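Local coordinates for protein tartronic semialdehyde reductase (Salmonella typhimurium, PDB 1YB4) that probably catalyses the NAD(P)H-dependent reduction of tartronate semialdehyde (2-hydroxy-3-oxopropanoate) to (R)-glycerate and the reverse oxidation, at residues E184-K195 with M282-K293; M18-H27 with K149-K157. One frame throughout, in Å; residues are numbered along the deposited sequence.

Contact 1: residues E184-K195 with M282-K293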
ATOM      1  N   GLU A 184       7.941  -4.663  10.407  1.00 23.36           N
ATOM      2  CA  GLU A 184       7.198  -3.456  10.089  1.00 23.02           C
ATOM      3  C   GLU A 184       5.972  -3.350  10.991  1.00 24.96           C
ATOM      4  O   GLU A 184       5.592  -2.255  11.423  1.00 25.27           O
ATOM      5  CB  GLU A 184       6.797  -3.470   8.615  1.00 25.41           C
ATOM      6  CG  GLU A 184       6.472  -2.101   8.021  1.00 24.91           C
ATOM      7  CD  GLU A 184       5.045  -1.660   8.282  1.00 29.44           C
ATOM      8  OE1 GLU A 184       4.199  -2.523   8.610  1.00 25.57           O
ATOM      9  OE2 GLU A 184       4.766  -0.448   8.133  1.00 29.03           O
ATOM     10  N   ALA A 185       5.362  -4.489  11.292  1.00 24.72           N
ATOM     11  CA  ALA A 185       4.189  -4.485  12.152  1.00 27.40           C
ATOM     12  C   ALA A 185       4.522  -3.953  13.551  1.00 27.29           C
ATOM     13  O   ALA A 185       3.838  -3.068  14.066  1.00 29.51           O
ATOM     14  CB  ALA A 185       3.590  -5.883  12.233  1.00 24.47           C
ATOM     15  N   VAL A 186       5.574  -4.482  14.164  1.00 27.12           N
ATOM     16  CA  VAL A 186       5.973  -4.022  15.494  1.00 25.61           C
ATOM     17  C   VAL A 186       6.270  -2.511  15.446  1.00 25.71           C
ATOM     18  O   VAL A 186       5.965  -1.779  16.395  1.00 27.84           O
ATOM     19  CB  VAL A 186       7.228  -4.809  15.999  1.00 23.76           C
ATOM     20  CG1 VAL A 186       7.578  -4.411  17.436  1.00 17.62           C
ATOM     21  CG2 VAL A 186       6.940  -6.313  15.921  1.00 19.87           C
ATOM     22  N   SER A 187       6.838  -2.049  14.332  1.00 24.72           N
ATOM     23  CA  SER A 187       7.167  -0.628  14.146  1.00 26.65           C
ATOM     24  C   SER A 187       5.922   0.280  14.134  1.00 28.28           C
ATOM     25  O   SER A 187       5.907   1.354  14.744  1.00 26.37           O
ATOM     26  CB  SER A 187       7.926  -0.436  12.826  1.00 27.05           C
ATOM     27  OG  SER A 187       9.086  -1.251  12.754  1.00 25.92           O
ATOM     28  N   GLU A 188       4.882  -0.154  13.431  1.00 29.07           N
ATOM     29  CA  GLU A 188       3.654   0.625  13.328  1.00 30.89           C
ATOM     30  C   GLU A 188       2.891   0.665  14.649  1.00 31.42           C
ATOM     31  O   GLU A 188       2.331   1.692  15.019  1.00 30.74           O
ATOM     32  CB  GLU A 188       2.749   0.048  12.230  1.00 32.82           C
ATOM     33  CG  GLU A 188       3.108   0.500  10.830  1.00 30.49           C
ATOM     34  CD  GLU A 188       2.070   0.112   9.777  1.00 34.50           C
ATOM     35  OE1 GLU A 188       0.848   0.116  10.077  1.00 29.38           O
ATOM     36  OE2 GLU A 188       2.477  -0.176   8.630  1.00 35.89           O
ATOM     37  N   ALA A 189       2.876  -0.466  15.350  1.00 32.28           N
ATOM     38  CA  ALA A 189       2.187  -0.587  16.633  1.00 30.04           C
ATOM     39  C   ALA A 189       2.854   0.219  17.753  1.00 29.08           C
ATOM     40  O   ALA A 189       2.182   0.927  18.505  1.00 29.72           O
ATOM     41  CB  ALA A 189       2.107  -2.056  17.022  1.00 30.06           C
ATOM     42  N   LEU A 190       4.174   0.113  17.862  1.00 27.68           N
ATOM     43  CA  LEU A 190       4.901   0.831  18.903  1.00 28.10           C
ATOM     44  C   LEU A 190       5.009   2.343  18.631  1.00 26.89           C
ATOM     45  O   LEU A 190       4.793   3.154  19.539  1.00 28.17           O
ATOM     46  CB  LEU A 190       6.284   0.196  19.100  1.00 24.96           C
ATOM     47  CG  LEU A 190       6.232  -1.219  19.689  1.00 26.72           C
ATOM     48  CD1 LEU A 190       7.612  -1.835  19.750  1.00 26.87           C
ATOM     49  CD2 LEU A 190       5.659  -1.162  21.081  1.00 26.53           C
ATOM     50  N   VAL A 191       5.327   2.736  17.397  1.00 25.68           N
ATOM     51  CA  VAL A 191       5.400   4.166  17.082  1.00 24.78           C
ATOM     52  C   VAL A 191       4.036   4.774  17.447  1.00 26.06           C
ATOM     53  O   VAL A 191       3.954   5.823  18.091  1.00 30.57           O
ATOM     54  CB  VAL A 191       5.725   4.420  15.578  1.00 22.01           C
ATOM     55  CG1 VAL A 191       5.595   5.883  15.239  1.00 14.56           C
ATOM     56  CG2 VAL A 191       7.124   3.971  15.284  1.00 14.39           C
ATOM     57  N   PHE A 192       2.964   4.088  17.071  1.00 26.83           N
ATOM     58  CA  PHE A 192       1.612   4.542  17.381  1.00 25.71           C
ATOM     59  C   PHE A 192       1.382   4.586  18.897  1.00 26.97           C
ATOM     60  O   PHE A 192       0.891   5.577  19.427  1.00 24.13           O
ATOM     61  CB  PHE A 192       0.591   3.590  16.772  1.00 24.29           C
ATOM     62  CG  PHE A 192      -0.690   3.539  17.537  1.00 23.52           C
ATOM     63  CD1 PHE A 192      -1.622   4.562  17.425  1.00 23.16           C
ATOM     64  CD2 PHE A 192      -0.932   2.504  18.429  1.00 22.92           C
ATOM     65  CE1 PHE A 192      -2.776   4.555  18.191  1.00 27.16           C
ATOM     66  CE2 PHE A 192      -2.088   2.492  19.203  1.00 24.79           C
ATOM     67  CZ  PHE A 192      -3.010   3.515  19.089  1.00 22.88           C
ATOM     68  N   ALA A 193       1.700   3.487  19.581  1.00 26.77           N
ATOM     69  CA  ALA A 193       1.532   3.419  21.031  1.00 27.11           C
ATOM     70  C   ALA A 193       2.314   4.560  21.654  1.00 28.79           C
ATOM     71  O   ALA A 193       1.860   5.201  22.590  1.00 30.94           O
ATOM     72  CB  ALA A 193       2.052   2.083  21.571  1.00 26.06           C
ATOM     73  N   SER A 194       3.503   4.815  21.123  1.00 30.50           N
ATOM     74  CA  SER A 194       4.325   5.878  21.665  1.00 30.35           C
ATOM     75  C   SER A 194       3.684   7.245  21.484  1.00 31.54           C
ATOM     76  O   SER A 194       3.478   7.963  22.462  1.00 30.76           O
ATOM     77  CB  SER A 194       5.702   5.864  21.018  1.00 28.46           C
ATOM     78  OG  SER A 194       6.479   6.928  21.523  1.00 25.60           O
ATOM     79  N   LYS A 195       3.367   7.599  20.235  1.00 31.13           N
ATOM     80  CA  LYS A 195       2.756   8.896  19.945  1.00 29.65           C
ATOM     81  C   LYS A 195       1.408   9.048  20.651  1.00 30.94           C
ATOM     82  O   LYS A 195       0.892  10.159  20.792  1.00 29.98           O
ATOM     83  CB  LYS A 195       2.587   9.094  18.428  1.00 28.19           C
ATOM     84  CG  LYS A 195       2.174  10.518  18.032  1.00 30.59           C
ATOM     85  CD  LYS A 195       2.416  10.820  16.542  1.00 30.87           C
ATOM     86  CE  LYS A 195       2.312  12.321  16.264  1.00 30.49           C
ATOM     87  NZ  LYS A 195       2.625  12.712  14.856  1.00 28.22           N
HETATM   88  N   MSE A 282      14.163  -0.526  10.759  1.00 28.59           N
HETATM   89  CA  MSE A 282      12.957  -0.273   9.989  1.00 31.20           C
HETATM   90  C   MSE A 282      12.108   0.779  10.675  1.00 30.67           C
HETATM   91  O   MSE A 282      11.559   1.662  10.024  1.00 32.53           O
HETATM   92  CB  MSE A 282      12.150  -1.575   9.876  1.00 37.76           C
HETATM   93  CG  MSE A 282      10.693  -1.424   9.463  1.00 42.97           C
HETATM   94 SE   MSE A 282      10.496  -0.931   7.612  1.00 56.35          SE
HETATM   95  CE  MSE A 282       9.918   0.858   7.847  1.00 53.78           C
ATOM     96  N   VAL A 283      12.014   0.677  11.997  1.00 29.93           N
ATOM     97  CA  VAL A 283      11.194   1.573  12.801  1.00 27.13           C
ATOM     98  C   VAL A 283      11.436   3.036  12.514  1.00 26.78           C
ATOM     99  O   VAL A 283      10.529   3.867  12.625  1.00 29.90           O
ATOM    100  CB  VAL A 283      11.397   1.294  14.320  1.00 27.01           C
ATOM    101  CG1 VAL A 283      12.839   1.546  14.707  1.00 25.27           C
ATOM    102  CG2 VAL A 283      10.440   2.147  15.154  1.00 23.69           C
ATOM    103  N   GLN A 284      12.657   3.360  12.127  1.00 29.07           N
ATOM    104  CA  GLN A 284      12.987   4.750  11.839  1.00 31.09           C
ATOM    105  C   GLN A 284      12.162   5.314  10.683  1.00 28.18           C
ATOM    106  O   GLN A 284      11.870   6.508  10.652  1.00 25.76           O
ATOM    107  CB  GLN A 284      14.483   4.886  11.533  1.00 34.93           C
ATOM    108  CG  GLN A 284      15.371   4.510  12.709  1.00 39.30           C
ATOM    109  CD  GLN A 284      16.817   4.908  12.501  1.00 42.18           C
ATOM    110  OE1 GLN A 284      17.511   4.359  11.644  1.00 47.15           O
ATOM    111  NE2 GLN A 284      17.276   5.878  13.283  1.00 43.57           N
ATOM    112  N   ALA A 285      11.784   4.456   9.739  1.00 26.77           N
ATOM    113  CA  ALA A 285      11.005   4.912   8.599  1.00 26.98           C
ATOM    114  C   ALA A 285       9.654   5.413   9.048  1.00 27.01           C
ATOM    115  O   ALA A 285       9.192   6.450   8.586  1.00 26.64           O
ATOM    116  CB  ALA A 285      10.841   3.806   7.595  1.00 28.79           C
ATOM    117  N   LEU A 286       9.014   4.682   9.953  1.00 27.88           N
ATOM    118  CA  LEU A 286       7.718   5.124  10.437  1.00 28.50           C
ATOM    119  C   LEU A 286       7.849   6.294  11.410  1.00 29.77           C
ATOM    120  O   LEU A 286       6.945   7.126  11.518  1.00 28.25           O
ATOM    121  CB  LEU A 286       6.961   3.959  11.065  1.00 26.75           C
ATOM    122  CG  LEU A 286       6.609   2.994   9.935  1.00 26.21           C
ATOM    123  CD1 LEU A 286       7.720   2.003   9.752  1.00 23.82           C
ATOM    124  CD2 LEU A 286       5.350   2.293  10.245  1.00 27.36           C
ATOM    125  N   GLU A 287       8.975   6.370  12.118  1.00 32.37           N
ATOM    126  CA  GLU A 287       9.177   7.488  13.036  1.00 31.82           C
ATOM    127  C   GLU A 287       9.253   8.742  12.170  1.00 30.54           C
ATOM    128  O   GLU A 287       8.659   9.760  12.493  1.00 30.85           O
ATOM    129  CB  GLU A 287      10.464   7.317  13.848  1.00 29.19           C
ATOM    130  CG  GLU A 287      10.388   6.200  14.877  1.00 32.53           C
ATOM    131  CD  GLU A 287      11.719   5.940  15.557  1.00 32.52           C
ATOM    132  OE1 GLU A 287      12.750   5.975  14.857  1.00 34.26           O
ATOM    133  OE2 GLU A 287      11.740   5.685  16.778  1.00 30.07           O
ATOM    134  N   LEU A 288       9.965   8.649  11.052  1.00 30.89           N
ATOM    135  CA  LEU A 288      10.116   9.778  10.132  1.00 30.32           C
ATOM    136  C   LEU A 288       8.755  10.218   9.579  1.00 32.72           C
ATOM    137  O   LEU A 288       8.432  11.415   9.547  1.00 29.88           O
ATOM    138  CB  LEU A 288      11.035   9.376   8.972  1.00 27.78           C
ATOM    139  CG  LEU A 288      11.347  10.426   7.904  1.00 31.07           C
ATOM    140  CD1 LEU A 288      12.044  11.597   8.543  1.00 31.32           C
ATOM    141  CD2 LEU A 288      12.236   9.829   6.818  1.00 29.99           C
HETATM  142  N   MSE A 289       7.965   9.231   9.159  1.00 31.95           N
HETATM  143  CA  MSE A 289       6.656   9.471   8.579  1.00 32.52           C
HETATM  144  C   MSE A 289       5.607   9.965   9.571  1.00 31.86           C
HETATM  145  O   MSE A 289       4.525  10.397   9.171  1.00 34.84           O
HETATM  146  CB  MSE A 289       6.189   8.194   7.870  1.00 36.96           C
HETATM  147  CG  MSE A 289       7.045   7.853   6.637  1.00 42.42           C
HETATM  148 SE   MSE A 289       7.171   5.968   6.159  1.00 50.61          SE
HETATM  149  CE  MSE A 289       5.525   5.818   5.144  1.00 50.41           C
ATOM    150  N   ALA A 290       5.933   9.919  10.857  1.00 27.79           N
ATOM    151  CA  ALA A 290       5.017  10.362  11.890  1.00 26.42           C
ATOM    152  C   ALA A 290       5.624  11.522  12.663  1.00 28.18           C
ATOM    153  O   ALA A 290       4.938  12.183  13.449  1.00 29.34           O
ATOM    154  CB  ALA A 290       4.715   9.213  12.837  1.00 25.70           C
ATOM    155  N   ASN A 291       6.904  11.786  12.420  1.00 28.81           N
ATOM    156  CA  ASN A 291       7.619  12.850  13.124  1.00 28.45           C
ATOM    157  C   ASN A 291       7.502  12.575  14.628  1.00 29.99           C
ATOM    158  O   ASN A 291       7.094  13.435  15.403  1.00 27.03           O
ATOM    159  CB  ASN A 291       7.021  14.224  12.798  1.00 29.77           C
ATOM    160  CG  ASN A 291       7.975  15.372  13.145  1.00 33.77           C
ATOM    161  OD1 ASN A 291       9.140  15.143  13.508  1.00 32.14           O
ATOM    162  ND2 ASN A 291       7.492  16.608  13.021  1.00 28.91           N
ATOM    163  N   HIS A 292       7.853  11.355  15.023  1.00 31.10           N
ATOM    164  CA  HIS A 292       7.795  10.951  16.417  1.00 33.45           C
ATOM    165  C   HIS A 292       8.635   9.680  16.621  1.00 36.48           C
ATOM    166  O   HIS A 292       8.306   8.620  16.086  1.00 38.15           O
ATOM    167  CB  HIS A 292       6.339  10.713  16.798  1.00 31.37           C
ATOM    168  CG  HIS A 292       6.125  10.491  18.255  1.00 28.91           C
ATOM    169  ND1 HIS A 292       6.547   9.350  18.900  1.00 32.56           N
ATOM    170  CD2 HIS A 292       5.545  11.266  19.196  1.00 29.88           C
ATOM    171  CE1 HIS A 292       6.235   9.432  20.179  1.00 30.04           C
ATOM    172  NE2 HIS A 292       5.627  10.586  20.386  1.00 31.89           N
ATOM    173  N   LYS A 293       9.710   9.785  17.401  1.00 37.58           N
ATOM    174  CA  LYS A 293      10.593   8.647  17.632  1.00 41.20           C
ATOM    175  C   LYS A 293      10.254   7.764  18.849  1.00 42.34           C
ATOM    176  O   LYS A 293       9.327   8.060  19.596  1.00 42.49           O
ATOM    177  CB  LYS A 293      12.042   9.149  17.713  1.00 41.50           C
ATOM    178  CG  LYS A 293      12.406  10.043  16.528  1.00 48.26           C
ATOM    179  CD  LYS A 293      13.893  10.346  16.427  1.00 51.60           C
ATOM    180  CE  LYS A 293      14.687   9.115  15.998  1.00 56.42           C
ATOM    181  NZ  LYS A 293      14.333   8.614  14.625  1.00 56.63           N
TER
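Met282, a selenomethionine, lays its CG 3.7 Å from Ser187 OG. That hydroxyl is hydrogen-bonded to Ile183 O one turn earlier in its own helix. Val283 comes next, and its CG2 meets Val191 CG2 at 3.8 Å. Leu286 is a knob in the hole formed by Glu184, Ser187, Glu188 and Val191, with Leu286 CD1 3.9 Å from Ser187 CB. Val191 is the knob in return, seated among Val283, Leu286, Glu287 and Ala290. At Ala290, Lys195 NZ donates to Ala290 O at 2.8 Å, in the carbonyl plane. The lysine chain is extended, with CG anti to the backbone N (chi1 -170°), and this carries the amine past His292. Lys195 NZ also hydrogen-bonds to Ala253 O of the second subunit. A Schellman motif with Asn291 at positive phi ends the helix. Lys195 CA lies over one face of His292, 3.6 Å from the ring centroid, in a CH-pi contact. The axes of the two helix segments run in the same general direction at 39° to each other and approach to 8.9 Å. Helices 215-225 and 257-271 pack beside them, and the second and third subunits touch the contact.

Contact 2: residues M18-H27 with K149-K157; sequences MAINLARAGH and KPLFDILGK
Leu151 O accepts two backbone bonds, from Ile154 N at 2.9 Å and Leu155 N at 3.2 Å, and Leu22 CD2 of the facing helix lies near it. No hydrogen bond crosses between the segments, so side-chain packing joins them. Ile154 is central and works with both branches. Its CG1 stands anti to the carbonyl carbon (chi1 -59°) and brings CD1 up against both Ala25 and His27. Ile154 CD1 is 3.7 Å from Ala25 CB and reaches the edge of the His27 ring. The other branch turns to the helix backbone, with Ile154 CG2 3.5 Å from Asn21 O. Leu151 approaches the same imidazole off centre, its CD2 4.1 Å from the His27 ring centroid. Further along, Leu155 CD2 lies 3.5 Å from Met18 O and 3.9 Å from Leu22 CG. One methyl thus touches two residues a turn apart. The segment axes cross at 117°, 9.5 Å apart. Beneath them, Phe8 of strand 5-8 touches Met18 and Leu22, while Phe63 of strand 61-64 touches Leu22 and Leu151. Helix 15-24 links the parallel strands 5-8 and 28-31 in a beta-alpha-beta unit. The glycines Gly10, Gly12 and Gly15 fit a GxGxxG pattern, consistent with the dinucleotide-binding turn of a Rossmann fold.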
HETATM    1  N   MSE A  18      32.193 -20.885   6.643  1.00 33.43           N
HETATM    2  CA  MSE A  18      31.525 -22.168   6.456  1.00 34.97           C
HETATM    3  C   MSE A  18      32.564 -23.201   6.047  1.00 36.72           C
HETATM    4  O   MSE A  18      32.599 -24.315   6.596  1.00 36.27           O
HETATM    5  CB  MSE A  18      30.424 -22.050   5.401  1.00 35.35           C
HETATM    6  CG  MSE A  18      29.200 -21.293   5.933  1.00 38.82           C
HETATM    7 SE   MSE A  18      27.954 -20.639   4.606  1.00 49.05          SE
HETATM    8  CE  MSE A  18      26.895 -22.259   4.372  1.00 31.46           C
ATOM      9  N   ALA A  19      33.420 -22.816   5.099  1.00 34.03           N
ATOM     10  CA  ALA A  19      34.484 -23.689   4.627  1.00 35.20           C
ATOM     11  C   ALA A  19      35.385 -24.005   5.826  1.00 36.24           C
ATOM     12  O   ALA A  19      35.757 -25.169   6.053  1.00 33.95           O
ATOM     13  CB  ALA A  19      35.288 -22.995   3.509  1.00 30.35           C
ATOM     14  N   ILE A  20      35.714 -22.967   6.596  1.00 36.65           N
ATOM     15  CA  ILE A  20      36.553 -23.128   7.782  1.00 38.02           C
ATOM     16  C   ILE A  20      35.953 -24.148   8.756  1.00 38.58           C
ATOM     17  O   ILE A  20      36.678 -24.899   9.391  1.00 38.71           O
ATOM     18  CB  ILE A  20      36.761 -21.789   8.517  1.00 36.20           C
ATOM     19  CG1 ILE A  20      37.566 -20.840   7.632  1.00 36.49           C
ATOM     20  CG2 ILE A  20      37.477 -22.022   9.837  1.00 36.97           C
ATOM     21  CD1 ILE A  20      38.046 -19.582   8.343  1.00 37.69           C
ATOM     22  N   ASN A  21      34.632 -24.181   8.882  1.00 39.39           N
ATOM     23  CA  ASN A  21      34.016 -25.151   9.777  1.00 40.68           C
ATOM     24  C   ASN A  21      34.104 -26.580   9.230  1.00 39.02           C
ATOM     25  O   ASN A  21      34.264 -27.522   9.996  1.00 37.75           O
ATOM     26  CB  ASN A  21      32.549 -24.804  10.041  1.00 43.07           C
ATOM     27  CG  ASN A  21      32.347 -24.148  11.381  1.00 46.43           C
ATOM     28  OD1 ASN A  21      32.818 -23.041  11.620  1.00 47.75           O
ATOM     29  ND2 ASN A  21      31.650 -24.839  12.277  1.00 50.89           N
ATOM     30  N   LEU A  22      33.979 -26.743   7.915  1.00 36.74           N
ATOM     31  CA  LEU A  22      34.064 -28.072   7.311  1.00 35.55           C
ATOM     32  C   LEU A  22      35.508 -28.590   7.397  1.00 38.88           C
ATOM     33  O   LEU A  22      35.748 -29.770   7.688  1.00 38.12           O
ATOM     34  CB  LEU A  22      33.623 -28.024   5.848  1.00 30.74           C
ATOM     35  CG  LEU A  22      32.135 -27.786   5.570  1.00 26.86           C
ATOM     36  CD1 LEU A  22      31.939 -27.634   4.089  1.00 19.21           C
ATOM     37  CD2 LEU A  22      31.300 -28.953   6.093  1.00 26.00           C
ATOM     38  N   ALA A  23      36.463 -27.694   7.156  1.00 39.12           N
ATOM     39  CA  ALA A  23      37.871 -28.047   7.209  1.00 39.07           C
ATOM     40  C   ALA A  23      38.269 -28.402   8.640  1.00 40.18           C
ATOM     41  O   ALA A  23      39.042 -29.332   8.874  1.00 40.32           O
ATOM     42  CB  ALA A  23      38.707 -26.888   6.692  1.00 38.15           C
ATOM     43  N   ARG A  24      37.714 -27.669   9.596  1.00 41.30           N
ATOM     44  CA  ARG A  24      38.011 -27.894  11.003  1.00 44.21           C
ATOM     45  C   ARG A  24      37.501 -29.247  11.481  1.00 46.31           C
ATOM     46  O   ARG A  24      37.918 -29.729  12.527  1.00 48.52           O
ATOM     47  CB  ARG A  24      37.381 -26.791  11.860  1.00 45.73           C
ATOM     48  CG  ARG A  24      37.879 -26.738  13.300  1.00 46.19           C
ATOM     49  CD  ARG A  24      38.753 -25.507  13.510  1.00 47.04           C
ATOM     50  NE  ARG A  24      37.971 -24.278  13.452  1.00 46.49           N
ATOM     51  CZ  ARG A  24      38.507 -23.067  13.371  1.00 47.13           C
ATOM     52  NH1 ARG A  24      37.726 -21.989  13.328  1.00 47.64           N
ATOM     53  NH2 ARG A  24      39.825 -22.938  13.321  1.00 41.38           N
ATOM     54  N   ALA A  25      36.593 -29.857  10.731  1.00 47.12           N
ATOM     55  CA  ALA A  25      36.060 -31.152  11.137  1.00 47.95           C
ATOM     56  C   ALA A  25      36.847 -32.317  10.546  1.00 49.41           C
ATOM     57  O   ALA A  25      36.464 -33.475  10.717  1.00 48.96           O
ATOM     58  CB  ALA A  25      34.603 -31.268  10.749  1.00 47.55           C
ATOM     59  N   GLY A  26      37.934 -32.007   9.843  1.00 51.45           N
ATOM     60  CA  GLY A  26      38.763 -33.054   9.265  1.00 54.23           C
ATOM     61  C   GLY A  26      38.627 -33.281   7.769  1.00 55.08           C
ATOM     62  O   GLY A  26      39.430 -33.999   7.167  1.00 56.76           O
ATOM     63  N   HIS A  27      37.615 -32.676   7.161  1.00 55.19           N
ATOM     64  CA  HIS A  27      37.395 -32.847   5.733  1.00 55.26           C
ATOM     65  C   HIS A  27      38.455 -32.145   4.894  1.00 54.59           C
ATOM     66  O   HIS A  27      39.046 -31.150   5.315  1.00 54.44           O
ATOM     67  CB  HIS A  27      36.000 -32.342   5.364  1.00 55.47           C
ATOM     68  CG  HIS A  27      34.901 -33.101   6.033  1.00 56.99           C
ATOM     69  ND1 HIS A  27      34.550 -34.380   5.658  1.00 58.84           N
ATOM     70  CD2 HIS A  27      34.133 -32.799   7.107  1.00 57.05           C
ATOM     71  CE1 HIS A  27      33.616 -34.835   6.475  1.00 59.42           C
ATOM     72  NE2 HIS A  27      33.347 -33.896   7.364  1.00 57.17           N
ATOM     73  N   LYS A 149      23.600 -34.522   4.974  1.00 34.67           N
ATOM     74  CA  LYS A 149      23.166 -34.202   6.335  1.00 35.23           C
ATOM     75  C   LYS A 149      24.265 -34.039   7.381  1.00 35.10           C
ATOM     76  O   LYS A 149      24.233 -33.087   8.156  1.00 36.11           O
ATOM     77  CB  LYS A 149      22.139 -35.242   6.807  1.00 36.36           C
ATOM     78  CG  LYS A 149      21.510 -34.957   8.171  1.00 40.48           C
ATOM     79  CD  LYS A 149      21.009 -33.516   8.294  1.00 40.51           C
ATOM     80  CE  LYS A 149      20.112 -33.347   9.511  1.00 41.23           C
ATOM     81  NZ  LYS A 149      20.758 -33.815  10.775  1.00 42.09           N
ATOM     82  N   PRO A 150      25.240 -34.968   7.435  1.00 35.94           N
ATOM     83  CA  PRO A 150      26.333 -34.868   8.420  1.00 36.01           C
ATOM     84  C   PRO A 150      27.147 -33.574   8.267  1.00 35.70           C
ATOM     85  O   PRO A 150      27.699 -33.045   9.245  1.00 31.38           O
ATOM     86  CB  PRO A 150      27.173 -36.107   8.137  1.00 33.34           C
ATOM     87  CG  PRO A 150      26.157 -37.083   7.653  1.00 34.78           C
ATOM     88  CD  PRO A 150      25.292 -36.259   6.729  1.00 33.21           C
ATOM     89  N   LEU A 151      27.220 -33.078   7.033  1.00 35.19           N
ATOM     90  CA  LEU A 151      27.946 -31.846   6.755  1.00 33.31           C
ATOM     91  C   LEU A 151      27.076 -30.666   7.175  1.00 32.33           C
ATOM     92  O   LEU A 151      27.556 -29.724   7.800  1.00 33.37           O
ATOM     93  CB  LEU A 151      28.275 -31.752   5.273  1.00 33.15           C
ATOM     94  CG  LEU A 151      28.918 -33.006   4.691  1.00 37.79           C
ATOM     95  CD1 LEU A 151      29.272 -32.742   3.236  1.00 41.35           C
ATOM     96  CD2 LEU A 151      30.156 -33.393   5.492  1.00 36.11           C
ATOM     97  N   PHE A 152      25.795 -30.707   6.827  1.00 31.68           N
ATOM     98  CA  PHE A 152      24.909 -29.623   7.238  1.00 30.85           C
ATOM     99  C   PHE A 152      24.985 -29.494   8.766  1.00 31.57           C
ATOM    100  O   PHE A 152      24.970 -28.380   9.306  1.00 28.90           O
ATOM    101  CB  PHE A 152      23.458 -29.908   6.836  1.00 26.36           C
ATOM    102  CG  PHE A 152      23.170 -29.722   5.369  1.00 23.53           C
ATOM    103  CD1 PHE A 152      23.764 -28.686   4.643  1.00 24.16           C
ATOM    104  CD2 PHE A 152      22.258 -30.549   4.722  1.00 21.90           C
ATOM    105  CE1 PHE A 152      23.450 -28.473   3.289  1.00 23.22           C
ATOM    106  CE2 PHE A 152      21.935 -30.341   3.363  1.00 25.31           C
ATOM    107  CZ  PHE A 152      22.532 -29.306   2.652  1.00 21.18           C
ATOM    108  N   ASP A 153      25.085 -30.639   9.450  1.00 32.25           N
ATOM    109  CA  ASP A 153      25.145 -30.682  10.919  1.00 33.34           C
ATOM    110  C   ASP A 153      26.304 -29.881  11.469  1.00 33.10           C
ATOM    111  O   ASP A 153      26.239 -29.374  12.583  1.00 35.63           O
ATOM    112  CB  ASP A 153      25.263 -32.122  11.430  1.00 36.62           C
ATOM    113  CG  ASP A 153      23.922 -32.823  11.544  1.00 40.12           C
ATOM    114  OD1 ASP A 153      23.904 -34.067  11.665  1.00 42.66           O
ATOM    115  OD2 ASP A 153      22.886 -32.138  11.529  1.00 42.91           O
ATOM    116  N   ILE A 154      27.374 -29.785  10.691  1.00 33.63           N
ATOM    117  CA  ILE A 154      28.546 -29.026  11.101  1.00 32.56           C
ATOM    118  C   ILE A 154      28.297 -27.550  10.836  1.00 32.02           C
ATOM    119  O   ILE A 154      28.753 -26.700  11.585  1.00 35.18           O
ATOM    120  CB  ILE A 154      29.780 -29.441  10.298  1.00 33.13           C
ATOM    121  CG1 ILE A 154      30.054 -30.923  10.505  1.00 31.46           C
ATOM    122  CG2 ILE A 154      30.976 -28.612  10.716  1.00 35.31           C
ATOM    123  CD1 ILE A 154      31.105 -31.457   9.583  1.00 33.62           C
ATOM    124  N   LEU A 155      27.551 -27.254   9.775  1.00 31.28           N
ATOM    125  CA  LEU A 155      27.267 -25.877   9.385  1.00 31.88           C
ATOM    126  C   LEU A 155      26.147 -25.149  10.134  1.00 32.66           C
ATOM    127  O   LEU A 155      26.142 -23.928  10.187  1.00 34.25           O
ATOM    128  CB  LEU A 155      26.980 -25.825   7.884  1.00 29.38           C
ATOM    129  CG  LEU A 155      28.075 -26.361   6.959  1.00 28.99           C
ATOM    130  CD1 LEU A 155      27.587 -26.377   5.517  1.00 23.32           C
ATOM    131  CD2 LEU A 155      29.309 -25.502   7.090  1.00 26.01           C
ATOM    132  N   GLY A 156      25.197 -25.875  10.701  1.00 35.15           N
ATOM    133  CA  GLY A 156      24.115 -25.206  11.411  1.00 38.51           C
ATOM    134  C   GLY A 156      23.312 -26.110  12.336  1.00 39.70           C
ATOM    135  O   GLY A 156      23.587 -27.304  12.430  1.00 40.82           O
ATOM    136  N   LYS A 157      22.320 -25.544  13.025  1.00 38.78           N
ATOM    137  CA  LYS A 157      21.479 -26.316  13.937  1.00 37.76           C
ATOM    138  C   LYS A 157      20.200 -26.728  13.247  1.00 38.16           C
ATOM    139  O   LYS A 157      19.984 -27.903  12.974  1.00 38.67           O
ATOM    140  CB  LYS A 157      21.101 -25.508  15.186  1.00 42.29           C
ATOM    141  CG  LYS A 157      22.228 -25.214  16.153  1.00 48.14           C
ATOM    142  CD  LYS A 157      21.692 -24.759  17.510  1.00 52.16           C
ATOM    143  CE  LYS A 157      22.797 -24.782  18.563  1.00 52.18           C
ATOM    144  NZ  LYS A 157      22.263 -24.616  19.938  1.00 55.83           N
TER

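How the contacts relate
From the N terminus, contact 2 comes first. It closes a loop of 121 residues that holds most of the sheet strands, and joins helix 15-24, the first helix of the chain, to helix 142-155, which precedes the last strand of the sheet. The chain then adds strand 158-163 and enters the long helix 167-195. Lys172, the predicted active-site residue, lies early in this helix, and residues 184-195 at its far end open contact 1. That contact closes a second loop, 86 residues with no strand, by bringing helix 283-290 back. The loops lie in series and neither nests nor crosses. The contact centres are 41 Å apart, on opposite sides of the chain's centre.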